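Probable outer membrane protein (Pseudomonas aeruginosa, PDB 3DWO) probably carries long-chain fatty acids or other hydrophobic compounds across the outer membrane, as a beta-barrel channel of the FadL family. Local coordinates at residues A[2-7]-A[283-288]; A[29-34]-A[115-120]; A[73-76]-A[82-85]. All blocks are in the same frame, centred on the assembly; numbering follows the deposited sequence.

Contact 1: residues A[2-7]-A[283-288]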
ATOM      1  N   GLY A   2       1.466   4.240  -4.056  1.00 31.12           N
ATOM      2  CA  GLY A   2       0.209   4.219  -3.318  1.00 28.95           C
ATOM      3  C   GLY A   2       0.243   3.358  -2.071  1.00 29.07           C
ATOM      4  O   GLY A   2       0.935   3.691  -1.108  1.00 29.14           O
ATOM      5  N   PHE A   3      -0.509   2.261  -2.059  1.00 28.44           N
ATOM      6  CA  PHE A   3      -0.476   1.392  -0.889  1.00 28.89           C
ATOM      7  C   PHE A   3       0.051  -0.007  -1.175  1.00 28.77           C
ATOM      8  O   PHE A   3      -0.235  -0.958  -0.446  1.00 30.14           O
ATOM      9  CB  PHE A   3      -1.837   1.321  -0.183  1.00 27.55           C
ATOM     10  CG  PHE A   3      -3.013   1.286  -1.107  1.00 27.11           C
ATOM     11  CD1 PHE A   3      -3.539   2.466  -1.623  1.00 25.03           C
ATOM     12  CD2 PHE A   3      -3.610   0.075  -1.446  1.00 25.43           C
ATOM     13  CE1 PHE A   3      -4.649   2.441  -2.463  1.00 24.48           C
ATOM     14  CE2 PHE A   3      -4.722   0.038  -2.288  1.00 26.43           C
ATOM     15  CZ  PHE A   3      -5.240   1.224  -2.795  1.00 25.60           C
ATOM     16  N   MET A   4       0.823  -0.132  -2.247  1.00 29.08           N
ATOM     17  CA  MET A   4       1.437  -1.407  -2.579  1.00 30.88           C
ATOM     18  C   MET A   4       2.835  -1.350  -1.975  1.00 30.65           C
ATOM     19  O   MET A   4       3.477  -0.298  -1.974  1.00 29.00           O
ATOM     20  CB  MET A   4       1.511  -1.605  -4.091  1.00 33.56           C
ATOM     21  CG  MET A   4       0.178  -1.992  -4.705  1.00 37.83           C
ATOM     22  SD  MET A   4       0.259  -3.556  -5.548  1.00 44.38           S
ATOM     23  CE  MET A   4       0.173  -4.664  -4.164  1.00 42.55           C
ATOM     24  N   VAL A   5       3.300  -2.479  -1.454  1.00 30.20           N
ATOM     25  CA  VAL A   5       4.601  -2.535  -0.809  1.00 30.82           C
ATOM     26  C   VAL A   5       5.543  -3.514  -1.501  1.00 30.86           C
ATOM     27  O   VAL A   5       5.111  -4.555  -1.993  1.00 32.03           O
ATOM     28  CB  VAL A   5       4.438  -2.971   0.664  1.00 30.84           C
ATOM     29  CG1 VAL A   5       5.781  -2.956   1.377  1.00 33.27           C
ATOM     30  CG2 VAL A   5       3.452  -2.057   1.363  1.00 32.55           C
ATOM     31  N   PRO A   6       6.843  -3.184  -1.558  1.00 31.57           N
ATOM     32  CA  PRO A   6       7.836  -4.060  -2.193  1.00 31.26           C
ATOM     33  C   PRO A   6       7.887  -5.379  -1.423  1.00 30.10           C
ATOM     34  O   PRO A   6       7.978  -5.378  -0.194  1.00 30.50           O
ATOM     35  CB  PRO A   6       9.134  -3.271  -2.044  1.00 30.90           C
ATOM     36  CG  PRO A   6       8.664  -1.851  -2.080  1.00 31.28           C
ATOM     37  CD  PRO A   6       7.450  -1.890  -1.195  1.00 31.04           C
ATOM     38  N   THR A   7       7.824  -6.493  -2.143  1.00 28.80           N
ATOM     39  CA  THR A   7       7.851  -7.816  -1.524  1.00 27.15           C
ATOM     40  C   THR A   7       9.218  -8.476  -1.738  1.00 30.11           C
ATOM     41  O   THR A   7       9.352  -9.412  -2.534  1.00 31.38           O
ATOM     42  CB  THR A   7       6.739  -8.709  -2.129  1.00 25.79           C
ATOM     43  OG1 THR A   7       6.968  -8.881  -3.537  1.00 19.03           O
ATOM     44  CG2 THR A   7       5.370  -8.050  -1.935  1.00 21.07           C
ATOM     45  N   ASP A 283      -9.442  -4.364  -5.120  1.00 24.70           N
ATOM     46  CA  ASP A 283      -8.626  -5.338  -5.839  1.00 26.20           C
ATOM     47  C   ASP A 283      -7.146  -4.985  -5.793  1.00 26.28           C
ATOM     48  O   ASP A 283      -6.768  -3.820  -5.943  1.00 27.23           O
ATOM     49  CB  ASP A 283      -9.059  -5.436  -7.307  1.00 26.74           C
ATOM     50  CG  ASP A 283     -10.485  -5.937  -7.475  1.00 30.10           C
ATOM     51  OD1 ASP A 283     -11.055  -6.516  -6.520  1.00 27.75           O
ATOM     52  OD2 ASP A 283     -11.035  -5.763  -8.584  1.00 30.30           O
ATOM     53  N   ILE A 284      -6.309  -5.993  -5.577  1.00 26.11           N
ATOM     54  CA  ILE A 284      -4.872  -5.775  -5.556  1.00 25.23           C
ATOM     55  C   ILE A 284      -4.476  -5.681  -7.026  1.00 25.11           C
ATOM     56  O   ILE A 284      -4.646  -6.632  -7.788  1.00 25.78           O
ATOM     57  CB  ILE A 284      -4.149  -6.947  -4.871  1.00 25.90           C
ATOM     58  CG1 ILE A 284      -4.718  -7.136  -3.461  1.00 26.19           C
ATOM     59  CG2 ILE A 284      -2.650  -6.670  -4.791  1.00 24.65           C
ATOM     60  CD1 ILE A 284      -4.104  -8.288  -2.690  1.00 26.19           C
ATOM     61  N   PRO A 285      -3.942  -4.527  -7.446  1.00 24.10           N
ATOM     62  CA  PRO A 285      -3.534  -4.308  -8.836  1.00 24.56           C
ATOM     63  C   PRO A 285      -2.532  -5.289  -9.433  1.00 24.11           C
ATOM     64  O   PRO A 285      -1.641  -5.790  -8.752  1.00 22.53           O
ATOM     65  CB  PRO A 285      -3.007  -2.873  -8.819  1.00 24.82           C
ATOM     66  CG  PRO A 285      -2.478  -2.733  -7.433  1.00 26.16           C
ATOM     67  CD  PRO A 285      -3.539  -3.391  -6.599  1.00 25.24           C
ATOM     68  N   ALA A 286      -2.706  -5.556 -10.722  1.00 23.90           N
ATOM     69  CA  ALA A 286      -1.825  -6.444 -11.461  1.00 23.21           C
ATOM     70  C   ALA A 286      -0.562  -5.659 -11.769  1.00 24.12           C
ATOM     71  O   ALA A 286      -0.589  -4.433 -11.837  1.00 22.77           O
ATOM     72  CB  ALA A 286      -2.491  -6.877 -12.768  1.00 24.38           C
ATOM     73  N   TYR A 287       0.551  -6.362 -11.931  1.00 24.50           N
ATOM     74  CA  TYR A 287       1.791  -5.697 -12.276  1.00 26.54           C
ATOM     75  C   TYR A 287       2.748  -6.665 -12.946  1.00 27.59           C
ATOM     76  O   TYR A 287       2.647  -7.876 -12.767  1.00 26.98           O
ATOM     77  CB  TYR A 287       2.451  -5.069 -11.042  1.00 26.69           C
ATOM     78  CG  TYR A 287       2.857  -6.038  -9.956  1.00 26.11           C
ATOM     79  CD1 TYR A 287       1.957  -6.416  -8.960  1.00 25.01           C
ATOM     80  CD2 TYR A 287       4.158  -6.535  -9.896  1.00 25.80           C
ATOM     81  CE1 TYR A 287       2.345  -7.258  -7.924  1.00 26.23           C
ATOM     82  CE2 TYR A 287       4.558  -7.380  -8.868  1.00 26.64           C
ATOM     83  CZ  TYR A 287       3.647  -7.735  -7.881  1.00 27.84           C
ATOM     84  OH  TYR A 287       4.044  -8.547  -6.841  1.00 30.34           O
ATOM     85  N   ALA A 288       3.666  -6.115 -13.730  1.00 28.93           N
ATOM     86  CA  ALA A 288       4.651  -6.908 -14.448  1.00 30.85           C
ATOM     87  C   ALA A 288       6.009  -6.256 -14.265  1.00 31.81           C
ATOM     88  O   ALA A 288       6.115  -5.032 -14.235  1.00 33.14           O
ATOM     89  CB  ALA A 288       4.292  -6.966 -15.933  1.00 29.21           C
TER
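M4, in the N-terminal stretch that FadL-type channels fold into the barrel as a plug, rests on I284 and P285, where the chain enters barrel strand 287-295. The approach is made almost wholly by one bent side chain. CG of M4 stands anti to its own carbonyl carbon (chi1 -77°), and further bends at chi2 and chi3 fold the thioether back so that its two outermost atoms find different partners. SD of M4 presses against the gamma corner of the proline ring, 3.4 Å from P285 CG. The terminal methyl turns to the neighbouring residue instead: M4 CE lies 3.5 Å from I284 CG2, with the two side chains crossing at about a right angle. CG2 is the branch of I284 that takes part. Further along, T7 and Y287 approach more loosely, T7 OG1 being 4.4 Å from Y287 OH. The threonine hydroxyl is engaged by N32 OD1, whereas the tyrosine ring stacks on H233 of strand 226-248. Backbone hydrogen bonds join segment 2-7 to another part of the wall, F3 with G121 and V5 with P119. The plug is thus hydrogen-bonded to strand 110-125 and merely packed against 283-288. The worked example separates two ways of holding a plug in a barrel: backbone bonds join it to one strand, while sulfur and methyl groups pack against another part of the wall. A contact built from a bent thioether, a methyl branch and a proline ring is apolar and lacks directional bonds, so position here depends on shape.

Contact 2: residues A[29-34]-A[115-120]. With C8E ((hydroxyethyloxy)tri(ethyloxy)octane), chain L.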
ATOM      1  N   ALA A  29      12.685 -15.389  -4.878  1.00 27.95           N
ATOM      2  CA  ALA A  29      12.177 -15.788  -6.184  1.00 29.90           C
ATOM      3  C   ALA A  29      10.910 -16.632  -6.045  1.00 29.34           C
ATOM      4  O   ALA A  29      10.105 -16.714  -6.966  1.00 29.07           O
ATOM      5  CB  ALA A  29      13.246 -16.575  -6.944  1.00 31.11           C
ATOM      6  N   ALA A  30      10.741 -17.265  -4.889  1.00 31.02           N
ATOM      7  CA  ALA A  30       9.571 -18.101  -4.645  1.00 30.99           C
ATOM      8  C   ALA A  30       8.274 -17.338  -4.933  1.00 31.73           C
ATOM      9  O   ALA A  30       7.248 -17.941  -5.259  1.00 33.70           O
ATOM     10  CB  ALA A  30       9.582 -18.601  -3.208  1.00 29.79           C
ATOM     11  N   PHE A  31       8.322 -16.014  -4.832  1.00 29.83           N
ATOM     12  CA  PHE A  31       7.134 -15.203  -5.084  1.00 29.45           C
ATOM     13  C   PHE A  31       7.301 -14.220  -6.242  1.00 29.33           C
ATOM     14  O   PHE A  31       6.490 -14.196  -7.165  1.00 29.18           O
ATOM     15  CB  PHE A  31       6.746 -14.431  -3.817  1.00 28.56           C
ATOM     16  CG  PHE A  31       5.599 -13.475  -4.011  1.00 28.63           C
ATOM     17  CD1 PHE A  31       4.313 -13.947  -4.254  1.00 27.05           C
ATOM     18  CD2 PHE A  31       5.809 -12.098  -3.967  1.00 27.50           C
ATOM     19  CE1 PHE A  31       3.253 -13.061  -4.450  1.00 28.64           C
ATOM     20  CE2 PHE A  31       4.755 -11.204  -4.164  1.00 29.19           C
ATOM     21  CZ  PHE A  31       3.474 -11.686  -4.405  1.00 27.24           C
ATOM     22  N   ASN A  32       8.359 -13.420  -6.186  1.00 29.96           N
ATOM     23  CA  ASN A  32       8.624 -12.401  -7.195  1.00 31.53           C
ATOM     24  C   ASN A  32       8.759 -12.914  -8.635  1.00 33.06           C
ATOM     25  O   ASN A  32       8.192 -12.329  -9.560  1.00 33.08           O
ATOM     26  CB  ASN A  32       9.838 -11.591  -6.748  1.00 31.63           C
ATOM     27  CG  ASN A  32       9.598 -10.906  -5.402  1.00 34.56           C
ATOM     28  OD1 ASN A  32       8.614 -10.182  -5.237  1.00 33.39           O
ATOM     29  ND2 ASN A  32      10.485 -11.139  -4.436  1.00 34.22           N
ATOM     30  N   ASN A  33       9.514 -13.988  -8.833  1.00 33.41           N
ATOM     31  CA  ASN A  33       9.636 -14.594 -10.155  1.00 33.96           C
ATOM     32  C   ASN A  33       9.982 -16.047  -9.895  1.00 33.70           C
ATOM     33  O   ASN A  33      11.154 -16.417  -9.815  1.00 33.94           O
ATOM     34  CB  ASN A  33      10.726 -13.943 -11.016  1.00 35.70           C
ATOM     35  CG  ASN A  33      10.597 -14.322 -12.494  1.00 37.95           C
ATOM     36  OD1 ASN A  33      10.310 -15.476 -12.827  1.00 38.20           O
ATOM     37  ND2 ASN A  33      10.803 -13.353 -13.381  1.00 37.28           N
ATOM     38  N   PRO A  34       8.954 -16.893  -9.745  1.00 33.07           N
ATOM     39  CA  PRO A  34       9.145 -18.321  -9.482  1.00 32.03           C
ATOM     40  C   PRO A  34      10.045 -19.046 -10.486  1.00 32.67           C
ATOM     41  O   PRO A  34      10.709 -20.019 -10.139  1.00 32.27           O
ATOM     42  CB  PRO A  34       7.711 -18.860  -9.450  1.00 32.11           C
ATOM     43  CG  PRO A  34       6.965 -17.921 -10.355  1.00 32.70           C
ATOM     44  CD  PRO A  34       7.530 -16.581  -9.959  1.00 32.10           C
ATOM     45  N   SER A 115       6.257 -18.902   0.628  1.00 30.73           N
ATOM     46  CA  SER A 115       6.585 -17.586   1.155  1.00 31.13           C
ATOM     47  C   SER A 115       5.446 -16.883   1.873  1.00 29.30           C
ATOM     48  O   SER A 115       4.268 -17.165   1.646  1.00 29.43           O
ATOM     49  CB  SER A 115       7.093 -16.675   0.032  1.00 31.65           C
ATOM     50  OG  SER A 115       6.022 -16.166  -0.745  1.00 33.92           O
ATOM     51  N   GLN A 116       5.828 -15.974   2.761  1.00 28.18           N
ATOM     52  CA  GLN A 116       4.887 -15.156   3.505  1.00 28.07           C
ATOM     53  C   GLN A 116       5.269 -13.755   3.066  1.00 28.05           C
ATOM     54  O   GLN A 116       6.415 -13.337   3.241  1.00 27.47           O
ATOM     55  CB  GLN A 116       5.081 -15.329   5.009  1.00 28.95           C
ATOM     56  CG  GLN A 116       4.351 -14.298   5.842  1.00 30.39           C
ATOM     57  CD  GLN A 116       5.186 -13.058   6.071  1.00 32.36           C
ATOM     58  OE1 GLN A 116       6.266 -13.131   6.654  1.00 31.71           O
ATOM     59  NE2 GLN A 116       4.695 -11.913   5.612  1.00 34.10           N
ATOM     60  N   VAL A 117       4.308 -13.043   2.486  1.00 26.97           N
ATOM     61  CA  VAL A 117       4.539 -11.704   1.959  1.00 27.76           C
ATOM     62  C   VAL A 117       3.514 -10.658   2.420  1.00 26.57           C
ATOM     63  O   VAL A 117       2.458 -10.998   2.957  1.00 27.15           O
ATOM     64  CB  VAL A 117       4.558 -11.776   0.405  1.00 29.59           C
ATOM     65  CG1 VAL A 117       4.370 -10.408  -0.199  1.00 34.26           C
ATOM     66  CG2 VAL A 117       5.883 -12.368  -0.063  1.00 28.86           C
ATOM     67  N   VAL A 118       3.852  -9.385   2.216  1.00 24.27           N
ATOM     68  CA  VAL A 118       2.988  -8.261   2.573  1.00 22.17           C
ATOM     69  C   VAL A 118       2.885  -7.364   1.333  1.00 22.59           C
ATOM     70  O   VAL A 118       3.606  -6.375   1.207  1.00 20.47           O
ATOM     71  CB  VAL A 118       3.589  -7.448   3.744  1.00 22.81           C
ATOM     72  CG1 VAL A 118       2.595  -6.388   4.209  1.00 22.87           C
ATOM     73  CG2 VAL A 118       3.945  -8.381   4.904  1.00 23.31           C
ATOM     74  N   PRO A 119       1.980  -7.704   0.399  1.00 22.82           N
ATOM     75  CA  PRO A 119       1.777  -6.950  -0.843  1.00 23.86           C
ATOM     76  C   PRO A 119       1.242  -5.530  -0.683  1.00 26.23           C
ATOM     77  O   PRO A 119       1.594  -4.633  -1.456  1.00 25.94           O
ATOM     78  CB  PRO A 119       0.782  -7.819  -1.624  1.00 23.00           C
ATOM     79  CG  PRO A 119       0.932  -9.185  -1.022  1.00 21.85           C
ATOM     80  CD  PRO A 119       1.095  -8.881   0.436  1.00 23.57           C
ATOM     81  N   MET A 120       0.381  -5.338   0.312  1.00 25.95           N
ATOM     82  CA  MET A 120      -0.245  -4.044   0.527  1.00 26.31           C
ATOM     83  C   MET A 120      -0.151  -3.553   1.960  1.00 26.36           C
ATOM     84  O   MET A 120      -0.246  -4.333   2.913  1.00 24.19           O
ATOM     85  CB  MET A 120      -1.713  -4.129   0.103  1.00 26.84           C
ATOM     86  CG  MET A 120      -2.133  -3.062  -0.888  1.00 31.84           C
ATOM     87  SD  MET A 120      -3.313  -3.672  -2.110  1.00 29.55           S
ATOM     88  CE  MET A 120      -4.713  -4.114  -1.014  1.00 28.04           C
TER
HETATM   89  C1  C8E L 462       5.856 -19.546   4.541  1.00 55.31           C
HETATM   90  C2  C8E L 462       7.254 -19.937   4.631  1.00 55.10           C
HETATM   91  C3  C8E L 462       8.138 -18.915   5.191  1.00 55.80           C
HETATM   92  C4  C8E L 462       9.469 -19.490   5.258  1.00 55.84           C
HETATM   93  C5  C8E L 462       9.970 -19.370   6.648  1.00 57.20           C
HETATM   94  C6  C8E L 462      11.370 -19.734   6.712  1.00 56.71           C
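The hydroxyl of S115 is buried against F31, and OG has no hydrogen-bonding partner anywhere in the model. Its chi1 of 79° sets OG between the backbone N and the carbonyl carbon, and from there it points at the root of the F31 side chain, with S115 OG 3.6 Å from F31 CB. A polar atom enclosed in this way gains nothing from the contact beyond packing, and probably carries a small energetic cost. Two residues further along, V117 meets the ring itself. F31 and V117 cross at about a right angle, and both valine methyls take part: V117 CG2 sits 3.9 Å from F31 CD2, and V117 CG1 4.1 Å from F31 CE2. The ring gets there because F31 CG is anti to the backbone N (chi1 175°), extending from a short, weakly bonded helix, 29-32, toward the strand. In fold terms this is plug against wall: helix 29-32 lies within the barrel, and S115 and V117 project inward from strand 110-125. Other wall residues grip the same phenylalanine, H233 and F215 both meeting its ring edge-to-face, and F101 of strand 93-105 touches F31, S115 and V117 alike. Q116, between the two inward residues, turns the other way, and its amide NE2 bonds to P98 O. On that outer side, across S115 from F31, a detergent molecule touches the backbone with one end, its C1 3.8 Å from S115 C.

Contact 3: residues A[73-76]-A[82-85]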
ATOM      1  N   GLY A  73     -15.668  23.046  15.105  1.00 22.09           N
ATOM      2  CA  GLY A  73     -17.020  22.694  15.499  1.00 22.78           C
ATOM      3  C   GLY A  73     -17.289  22.875  16.982  1.00 25.41           C
ATOM      4  O   GLY A  73     -16.756  23.791  17.616  1.00 25.56           O
ATOM      5  N   TYR A  74     -18.109  21.989  17.538  1.00 25.10           N
ATOM      6  CA  TYR A  74     -18.471  22.046  18.949  1.00 27.76           C
ATOM      7  C   TYR A  74     -18.117  20.767  19.696  1.00 28.67           C
ATOM      8  O   TYR A  74     -18.000  19.690  19.106  1.00 27.27           O
ATOM      9  CB  TYR A  74     -19.976  22.290  19.099  1.00 28.58           C
ATOM     10  CG  TYR A  74     -20.460  23.582  18.496  1.00 32.22           C
ATOM     11  CD1 TYR A  74     -20.381  24.785  19.206  1.00 33.02           C
ATOM     12  CD2 TYR A  74     -20.982  23.610  17.203  1.00 32.27           C
ATOM     13  CE1 TYR A  74     -20.809  25.983  18.638  1.00 34.48           C
ATOM     14  CE2 TYR A  74     -21.411  24.798  16.625  1.00 35.55           C
ATOM     15  CZ  TYR A  74     -21.320  25.979  17.344  1.00 36.12           C
ATOM     16  OH  TYR A  74     -21.721  27.151  16.753  1.00 38.02           O
ATOM     17  N   GLN A  75     -17.970  20.905  21.009  1.00 30.18           N
ATOM     18  CA  GLN A  75     -17.655  19.794  21.892  1.00 32.63           C
ATOM     19  C   GLN A  75     -18.678  18.684  21.688  1.00 33.30           C
ATOM     20  O   GLN A  75     -18.308  17.534  21.466  1.00 35.18           O
ATOM     21  CB  GLN A  75     -17.687  20.274  23.349  1.00 34.05           C
ATOM     22  CG  GLN A  75     -17.556  19.188  24.399  1.00 38.21           C
ATOM     23  CD  GLN A  75     -16.178  18.560  24.424  1.00 42.46           C
ATOM     24  OE1 GLN A  75     -15.167  19.260  24.528  1.00 46.42           O
ATOM     25  NE2 GLN A  75     -16.127  17.234  24.338  1.00 42.95           N
ATOM     26  N   ASP A  76     -19.961  19.034  21.749  1.00 33.53           N
ATOM     27  CA  ASP A  76     -21.031  18.049  21.582  1.00 35.88           C
ATOM     28  C   ASP A  76     -22.273  18.662  20.915  1.00 36.38           C
ATOM     29  O   ASP A  76     -23.395  18.469  21.382  1.00 36.91           O
ATOM     30  CB  ASP A  76     -21.403  17.473  22.957  1.00 37.61           C
ATOM     31  CG  ASP A  76     -22.222  16.193  22.867  1.00 40.60           C
ATOM     32  OD1 ASP A  76     -22.616  15.680  23.937  1.00 43.72           O
ATOM     33  OD2 ASP A  76     -22.470  15.692  21.748  1.00 39.29           O
ATOM     34  N   GLU A  82     -17.182  25.820  21.885  1.00 35.83           N
ATOM     35  CA  GLU A  82     -16.588  25.720  20.566  1.00 36.15           C
ATOM     36  C   GLU A  82     -15.184  25.144  20.692  1.00 34.46           C
ATOM     37  O   GLU A  82     -14.453  25.457  21.630  1.00 35.36           O
ATOM     38  CB  GLU A  82     -16.537  27.100  19.909  1.00 39.08           C
ATOM     39  CG  GLU A  82     -17.909  27.658  19.576  1.00 44.59           C
ATOM     40  CD  GLU A  82     -17.861  29.097  19.103  1.00 49.18           C
ATOM     41  OE1 GLU A  82     -17.028  29.408  18.223  1.00 51.79           O
ATOM     42  OE2 GLU A  82     -18.663  29.918  19.606  1.00 50.64           O
ATOM     43  N   LEU A  83     -14.816  24.288  19.752  1.00 31.91           N
ATOM     44  CA  LEU A  83     -13.497  23.672  19.758  1.00 28.95           C
ATOM     45  C   LEU A  83     -12.637  24.308  18.684  1.00 27.03           C
ATOM     46  O   LEU A  83     -13.150  24.862  17.715  1.00 29.10           O
ATOM     47  CB  LEU A  83     -13.606  22.173  19.475  1.00 27.59           C
ATOM     48  CG  LEU A  83     -14.237  21.269  20.527  1.00 27.02           C
ATOM     49  CD1 LEU A  83     -14.387  19.868  19.959  1.00 25.88           C
ATOM     50  CD2 LEU A  83     -13.362  21.249  21.769  1.00 27.91           C
ATOM     51  N   GLY A  84     -11.325  24.233  18.860  1.00 25.65           N
ATOM     52  CA  GLY A  84     -10.434  24.786  17.859  1.00 25.51           C
ATOM     53  C   GLY A  84     -10.061  23.646  16.927  1.00 25.18           C
ATOM     54  O   GLY A  84     -10.327  22.480  17.229  1.00 24.15           O
ATOM     55  N   THR A  85      -9.461  23.960  15.787  1.00 23.37           N
ATOM     56  CA  THR A  85      -9.067  22.904  14.872  1.00 23.18           C
ATOM     57  C   THR A  85      -7.551  22.936  14.742  1.00 21.42           C
ATOM     58  O   THR A  85      -6.894  23.670  15.467  1.00 22.30           O
ATOM     59  CB  THR A  85      -9.762  23.062  13.492  1.00 22.06           C
ATOM     60  OG1 THR A  85      -9.448  21.927  12.676  1.00 23.68           O
ATOM     61  CG2 THR A  85      -9.311  24.341  12.794  1.00 22.54           C
TER
HETATM   62  O   HOH W   1     -15.599  26.064  16.497  1.00 29.84           O
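G73 meets E82 and L83 in the long connection between the first two barrel strands, 44-63 and 93-105, where a single antiparallel beta bridge draws an otherwise irregular loop together. The carbonyl of G73 is the polar centre of the contact. G73 O accepts a hydrogen bond from L83 N at 2.9 Å, nearly straight at 174°, although the donor is tilted 34° from the carbonyl plane. A water gives a second bond to the same oxygen, and also donates to L83 O, so that it spans the two segments; E82 CA adds a weaker CH···O approach. Y74 follows, forming the bridge with E82 as a non-hydrogen-bonded pair: the flanking backbone bonds are G73 with L83 and Q75 with P81. As expected of such a pair, the two side chains run side by side in the same direction. The tyrosine lies along the aliphatic part of the glutamate, Y74 CE1 being 3.5 Å from E82 CG, while ring and carboxylate planes are 67° apart. On the backbone side of the tyrosine, one methyl of L83 packs by the peptide, with L83 CD1 3.7 Å from Y74 O. Q75 completes the walk. L83 CG lies 3.8 Å from Q75 N, and the bent glutamine chain swings its amide past the other leucine methyl, bringing Q75 OE1 to 3.9 Å from L83 CD2.

From the N terminus, 2-7 opens contact 1, 29-34 opens contact 2, and the chain then passes through strand 44-63 into the region where contact 3 closes a short loop between 73-76 and 82-85. Strand 110-125 next closes contact 2 at 115-120, and 283-288 finally closes contact 1, so the three loops sit one within another and none cross. Contacts 1 and 2 have centres 11 Å apart: T7 O probably accepts a hydrogen bond from N32 ND2, joining two parts of the plug, which contact 1 sets against 283-288 and contact 2 against strand 110-125. Contact 3, centred about 39 Å from contact 1, lies in the peripheral loop between strands 44-63 and 93-105.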